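Local coordinates for coelenterazine-binding protein with bound coelenterazine (Renilla muelleri, PDB 2HPS) that binds the luciferin coelenterazine and, when calcium is bound, makes it available to luciferase and oxygen for bioluminescence, at residues 99-104 and 167-172; 7-12 and 84-89. All coordinates share one frame; numbering follows the deposited sequence.

Interaction 1: residues 99-104 and 167-172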
loop_
_atom_site.group_PDB
_atom_site.type_symbol
_atom_site.label_atom_id
_atom_site.label_comp_id
_atom_site.label_asym_id
_atom_site.label_seq_id
_atom_site.Cartn_x
_atom_site.Cartn_y
_atom_site.Cartn_z
HETATM N N MSE A 99 -11.119 8.878 -3.266
HETATM C CA MSE A 99 -11.549 7.516 -2.984
HETATM C C MSE A 99 -10.365 6.564 -3.026
HETATM O O MSE A 99 -10.337 5.574 -2.291
HETATM C CB MSE A 99 -12.624 7.058 -3.968
HETATM C CG MSE A 99 -13.981 7.631 -3.687
HETATM SE SE MSE A 99 -14.636 7.161 -1.877
HETATM C CE MSE A 99 -14.154 5.408 -1.753
ATOM N N ALA A 100 -9.384 6.869 -3.884
ATOM C CA ALA A 100 -8.212 5.990 -4.056
ATOM C C ALA A 100 -7.307 5.863 -2.831
ATOM O O ALA A 100 -6.535 4.894 -2.718
ATOM C CB ALA A 100 -7.395 6.429 -5.250
ATOM N N VAL A 101 -7.394 6.828 -1.912
ATOM C CA VAL A 101 -6.536 6.785 -0.715
ATOM C C VAL A 101 -7.237 6.248 0.527
ATOM O O VAL A 101 -6.630 6.103 1.591
ATOM C CB VAL A 101 -5.880 8.154 -0.425
ATOM C CG1 VAL A 101 -5.063 8.599 -1.646
ATOM C CG2 VAL A 101 -6.932 9.211 -0.039
ATOM N N ILE A 102 -8.527 5.954 0.382
ATOM C CA ILE A 102 -9.308 5.393 1.480
ATOM C C ILE A 102 -8.686 4.126 2.074
ATOM O O ILE A 102 -8.604 3.978 3.295
ATOM C CB ILE A 102 -10.791 5.217 1.030
ATOM C CG1 ILE A 102 -11.420 6.601 0.807
ATOM C CG2 ILE A 102 -11.577 4.343 1.990
ATOM C CD1 ILE A 102 -11.654 7.442 2.099
ATOM N N GLN A 103 -8.210 3.230 1.217
ATOM C CA GLN A 103 -7.546 2.027 1.675
ATOM C C GLN A 103 -6.348 2.351 2.584
ATOM O O GLN A 103 -6.179 1.755 3.658
ATOM C CB GLN A 103 -7.096 1.238 0.454
ATOM C CG GLN A 103 -6.672 -0.168 0.713
ATOM C CD GLN A 103 -6.167 -0.826 -0.568
ATOM O OE1 GLN A 103 -5.835 -0.147 -1.554
ATOM N NE2 GLN A 103 -6.128 -2.145 -0.569
ATOM N N SER A 104 -5.530 3.317 2.169
ATOM C CA SER A 104 -4.355 3.686 2.938
ATOM C C SER A 104 -4.735 4.367 4.250
ATOM O O SER A 104 -4.053 4.205 5.246
ATOM C CB SER A 104 -3.443 4.590 2.112
ATOM O OG SER A 104 -2.820 3.861 1.060
ATOM N N PHE A 167 3.202 8.112 -3.975
ATOM C CA PHE A 167 3.366 6.746 -4.479
ATOM C C PHE A 167 2.289 6.398 -5.509
ATOM O O PHE A 167 2.598 5.896 -6.582
ATOM C CB PHE A 167 3.351 5.747 -3.341
ATOM C CG PHE A 167 3.650 4.337 -3.794
ATOM C CD1 PHE A 167 4.969 3.931 -3.986
ATOM C CD2 PHE A 167 2.624 3.438 -4.058
ATOM C CE1 PHE A 167 5.269 2.636 -4.427
ATOM C CE2 PHE A 167 2.914 2.126 -4.502
ATOM C CZ PHE A 167 4.234 1.724 -4.674
ATOM N N LEU A 168 1.026 6.671 -5.181
ATOM C CA LEU A 168 -0.078 6.235 -6.045
ATOM C C LEU A 168 -0.227 7.021 -7.347
ATOM O O LEU A 168 -0.606 6.439 -8.371
ATOM C CB LEU A 168 -1.403 6.235 -5.262
ATOM C CG LEU A 168 -1.578 5.145 -4.199
ATOM C CD1 LEU A 168 -2.938 5.369 -3.532
ATOM C CD2 LEU A 168 -1.467 3.725 -4.775
ATOM N N PHE A 169 0.071 8.321 -7.328
ATOM C CA PHE A 169 -0.190 9.186 -8.475
ATOM C C PHE A 169 1.019 9.882 -9.087
ATOM O O PHE A 169 0.900 10.485 -10.163
ATOM C CB PHE A 169 -1.245 10.252 -8.114
ATOM C CG PHE A 169 -2.538 9.663 -7.659
ATOM C CD1 PHE A 169 -3.353 8.991 -8.550
ATOM C CD2 PHE A 169 -2.938 9.773 -6.326
ATOM C CE1 PHE A 169 -4.554 8.438 -8.126
ATOM C CE2 PHE A 169 -4.128 9.219 -5.899
ATOM C CZ PHE A 169 -4.933 8.547 -6.796
ATOM N N GLY A 170 2.159 9.819 -8.404
ATOM C CA GLY A 170 3.367 10.505 -8.856
ATOM C C GLY A 170 3.907 9.929 -10.154
ATOM O O GLY A 170 3.973 8.714 -10.310
ATOM N N LEU A 171 4.271 10.812 -11.079
ATOM C CA LEU A 171 4.861 10.406 -12.359
ATOM C C LEU A 171 6.367 10.590 -12.335
ATOM O O LEU A 171 7.076 10.064 -13.204
ATOM C CB LEU A 171 4.284 11.229 -13.504
ATOM C CG LEU A 171 2.779 11.090 -13.738
ATOM C CD1 LEU A 171 2.338 11.980 -14.892
ATOM C CD2 LEU A 171 2.401 9.662 -13.980
ATOM N N GLU A 172 6.830 11.378 -11.370
ATOM C CA GLU A 172 8.249 11.650 -11.206
ATOM C C GLU A 172 8.734 11.005 -9.925
ATOM O O GLU A 172 8.005 10.917 -8.935
ATOM C CB GLU A 172 8.504 13.158 -11.161
ATOM C CG GLU A 172 8.856 13.790 -12.518
ATOM C CD GLU A 172 7.704 13.818 -13.488
ATOM O OE1 GLU A 172 6.617 14.323 -13.123
ATOM O OE2 GLU A 172 7.892 13.340 -14.629
#

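Interaction 2: residues 7-12 and 84-89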
loop_
_atom_site.group_PDB
_atom_site.type_symbol
_atom_site.label_atom_id
_atom_site.label_comp_id
_atom_site.label_asym_id
_atom_site.label_seq_id
_atom_site.Cartn_x
_atom_site.Cartn_y
_atom_site.Cartn_z
ATOM N N SER A 7 8.751 7.221 -20.106
ATOM C CA SER A 7 9.544 7.081 -18.887
ATOM C C SER A 7 8.689 7.272 -17.628
ATOM O O SER A 7 8.908 6.602 -16.625
ATOM C CB SER A 7 10.739 8.035 -18.901
ATOM O OG SER A 7 10.286 9.358 -19.118
ATOM N N GLU A 8 7.709 8.180 -17.684
ATOM C CA GLU A 8 6.754 8.330 -16.566
ATOM C C GLU A 8 5.942 7.046 -16.399
ATOM O O GLU A 8 5.767 6.552 -15.276
ATOM C CB GLU A 8 5.820 9.528 -16.807
ATOM C CG GLU A 8 6.529 10.857 -16.655
ATOM C CD GLU A 8 5.684 12.042 -17.121
ATOM O OE1 GLU A 8 4.700 11.853 -17.883
ATOM O OE2 GLU A 8 6.033 13.173 -16.714
ATOM N N ARG A 9 5.462 6.488 -17.512
ATOM C CA ARG A 9 4.724 5.230 -17.428
ATOM C C ARG A 9 5.634 4.123 -16.886
ATOM O O ARG A 9 5.212 3.328 -16.045
ATOM C CB ARG A 9 4.125 4.828 -18.775
ATOM C CG ARG A 9 3.296 3.544 -18.658
ATOM C CD ARG A 9 2.590 3.207 -19.950
ATOM N NE ARG A 9 1.803 1.977 -19.807
ATOM C CZ ARG A 9 0.579 1.885 -19.281
ATOM N NH1 ARG A 9 -0.069 2.963 -18.832
ATOM N NH2 ARG A 9 -0.006 0.694 -19.209
ATOM N N ALA A 10 6.882 4.094 -17.356
ATOM C CA ALA A 10 7.842 3.087 -16.886
ATOM C C ALA A 10 8.008 3.156 -15.379
ATOM O O ALA A 10 7.937 2.132 -14.695
ATOM C CB ALA A 10 9.209 3.267 -17.582
ATOM N N TYR A 11 8.194 4.373 -14.862
ATOM C CA TYR A 11 8.435 4.552 -13.435
ATOM C C TYR A 11 7.180 4.176 -12.625
ATOM O O TYR A 11 7.268 3.487 -11.613
ATOM C CB TYR A 11 8.883 5.994 -13.144
ATOM C CG TYR A 11 9.071 6.245 -11.665
ATOM C CD1 TYR A 11 10.069 5.568 -10.946
ATOM C CD2 TYR A 11 8.204 7.088 -10.969
ATOM C CE1 TYR A 11 10.230 5.763 -9.564
ATOM C CE2 TYR A 11 8.350 7.282 -9.596
ATOM C CZ TYR A 11 9.353 6.618 -8.899
ATOM O OH TYR A 11 9.510 6.822 -7.547
ATOM N N HIS A 12 6.016 4.629 -13.088
ATOM C CA HIS A 12 4.776 4.306 -12.374
ATOM C C HIS A 12 4.532 2.807 -12.339
ATOM O O HIS A 12 4.210 2.252 -11.280
ATOM C CB HIS A 12 3.569 5.035 -12.958
ATOM C CG HIS A 12 2.411 5.063 -12.020
ATOM N ND1 HIS A 12 1.513 4.021 -11.918
ATOM C CD2 HIS A 12 2.047 5.974 -11.085
ATOM C CE1 HIS A 12 0.640 4.295 -10.961
ATOM N NE2 HIS A 12 0.931 5.480 -10.454
ATOM N N ASN A 84 -2.775 -3.006 -14.541
ATOM C CA ASN A 84 -4.148 -2.669 -14.139
ATOM C C ASN A 84 -4.172 -1.529 -13.116
ATOM O O ASN A 84 -4.995 -0.619 -13.226
ATOM C CB ASN A 84 -4.863 -3.895 -13.595
ATOM C CG ASN A 84 -5.140 -4.942 -14.675
ATOM O OD1 ASN A 84 -5.174 -4.631 -15.870
ATOM N ND2 ASN A 84 -5.353 -6.174 -14.249
ATOM N N ALA A 85 -3.237 -1.570 -12.164
ATOM C CA ALA A 85 -3.070 -0.496 -11.174
ATOM C C ALA A 85 -2.728 0.846 -11.829
ATOM O O ALA A 85 -3.356 1.872 -11.559
ATOM C CB ALA A 85 -1.972 -0.898 -10.135
ATOM N N THR A 86 -1.711 0.856 -12.695
ATOM C CA THR A 86 -1.273 2.076 -13.358
ATOM C C THR A 86 -2.389 2.639 -14.233
ATOM O O THR A 86 -2.693 3.841 -14.172
ATOM C CB THR A 86 0.015 1.791 -14.172
ATOM O OG1 THR A 86 1.067 1.484 -13.235
ATOM C CG2 THR A 86 0.413 2.993 -15.053
ATOM N N ASP A 87 -3.020 1.759 -15.013
ATOM C CA ASP A 87 -4.106 2.176 -15.917
ATOM C C ASP A 87 -5.257 2.800 -15.122
ATOM O O ASP A 87 -5.747 3.865 -15.492
ATOM C CB ASP A 87 -4.623 0.995 -16.761
ATOM C CG ASP A 87 -3.692 0.627 -17.906
ATOM O OD1 ASP A 87 -2.761 1.397 -18.208
ATOM O OD2 ASP A 87 -3.894 -0.462 -18.498
ATOM N N SER A 88 -5.651 2.141 -14.032
ATOM C CA SER A 88 -6.744 2.633 -13.163
ATOM C C SER A 88 -6.416 3.944 -12.448
ATOM O O SER A 88 -7.187 4.915 -12.525
ATOM C CB SER A 88 -7.231 1.562 -12.186
ATOM O OG SER A 88 -6.201 1.082 -11.352
ATOM N N LEU A 89 -5.265 3.975 -11.771
ATOM C CA LEU A 89 -4.874 5.153 -10.986
ATOM C C LEU A 89 -4.637 6.394 -11.810
ATOM O O LEU A 89 -5.040 7.478 -11.408
ATOM C CB LEU A 89 -3.632 4.854 -10.141
ATOM C CG LEU A 89 -3.920 3.921 -8.969
ATOM C CD1 LEU A 89 -2.627 3.302 -8.446
ATOM C CD2 LEU A 89 -4.695 4.666 -7.858
#

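Interaction 1: residues 99-104 and 167-172
Ala100 CB abuts the rim of the Phe169 ring, 3.6 Å from Phe169 CZ and near the ring plane. Val101 reaches the same rim more loosely, its CG1 lying 4.4 Å from Phe169 CE2. Val101 CG1 also approaches Leu168 CD1, at 4.3 Å, so one valine branch touches both side chains of 167-172 that meet 99-104. Leu168 CD1 packs against backbone as well, 3.7 Å from Ala100 O. Ring and leucine leave a helix end: Phe169 CG stands anti to its carbonyl carbon (chi1 -58°), which carries it toward 99-104, where the rim meets Ala100, and Leu168 CB lies above one face of the ring, offset toward the rim. On the other side, a type I turn from Met99, a selenomethionine, to Ile102 carries Ala100 and Val101. This turn leads into helix 102-111, the entering helix of the third EF-hand, and packs on the end of helix 157-169, the exiting helix of the fourth, which gives way to loop at Gly170. Leu89 of helix 78-91 touches Ala100, Leu168 and Phe169, while Lys97 makes a cation-pi contact with the Phe169 ring. Val101 also packs on Leu161, Val164 and Asn165, further back along helix 157-169.

Interaction 2: residues 7-12 and 84-89
The guanidinium of Arg9 and the imidazole of His12 both meet helix 84-89 at their edges. Asp87 OD1 sits in the guanidinium plane and takes two hydrogen bonds of a salt bridge, from Arg9 NH2 at 3.0 Å and from Arg9 NH1 at 3.2 Å. The carboxylate is tilted by 27° from the guanidinium, nearly coplanar with it. Thr86 CG2 approaches the same group obliquely, 3.8 Å from Arg9 NH1. Around the imidazole, Thr86 OG1 lies in the ring plane and shares a nearly straight hydrogen bond with His12 ND1, at 2.9 Å; Leu89 CD1 touches another part of the edge, 4.2 Å from His12 CE1. The segments 7-12 and 84-89, from helix 6-21 of the first EF-hand and helix 78-91 at the end of the N-terminal half, have axes that approach to 10.6 Å, with 121° between their N-to-C directions. Arg9 reaches across to Asp87 with CG anti to the backbone N (chi1 -177°) and a chain extended as far as NE. An alanine in place of Arg9 would probably leave the Asp87 carboxylate without its cationic mate and Thr86 CG2 less covered. The other ring nitrogen, His12 NE2, is hydrogen-bonded to Leu168 O, so both ring nitrogens are engaged, which would hold the ring in its rotation. Met16, a turn further along helix 6-21, packs on Ala85, Thr86 and Leu89.

Helix 78-91 supplies one side of interaction 2, and its Leu89 also packs against interaction 1, which ties the third EF-hand to the fourth. The centre of interaction 1 lies about 9 Å from the centre of the chain, that of interaction 2 about 15 Å; yet interaction 1 is only partly buried, whereas interaction 2 is mostly buried apart from the exposed Asp87. Interaction 1 has no hydrogen bond or salt bridge across its segments and is mainly apolar packing. Interaction 2 is graded, passing from a salt bridge at its surface to the buried His12 and Leu89. With centres 11 Å apart, the two meet directly, Phe169 CE1 packing 3.5 Å from Leu89 O beside the polar tie made by His12.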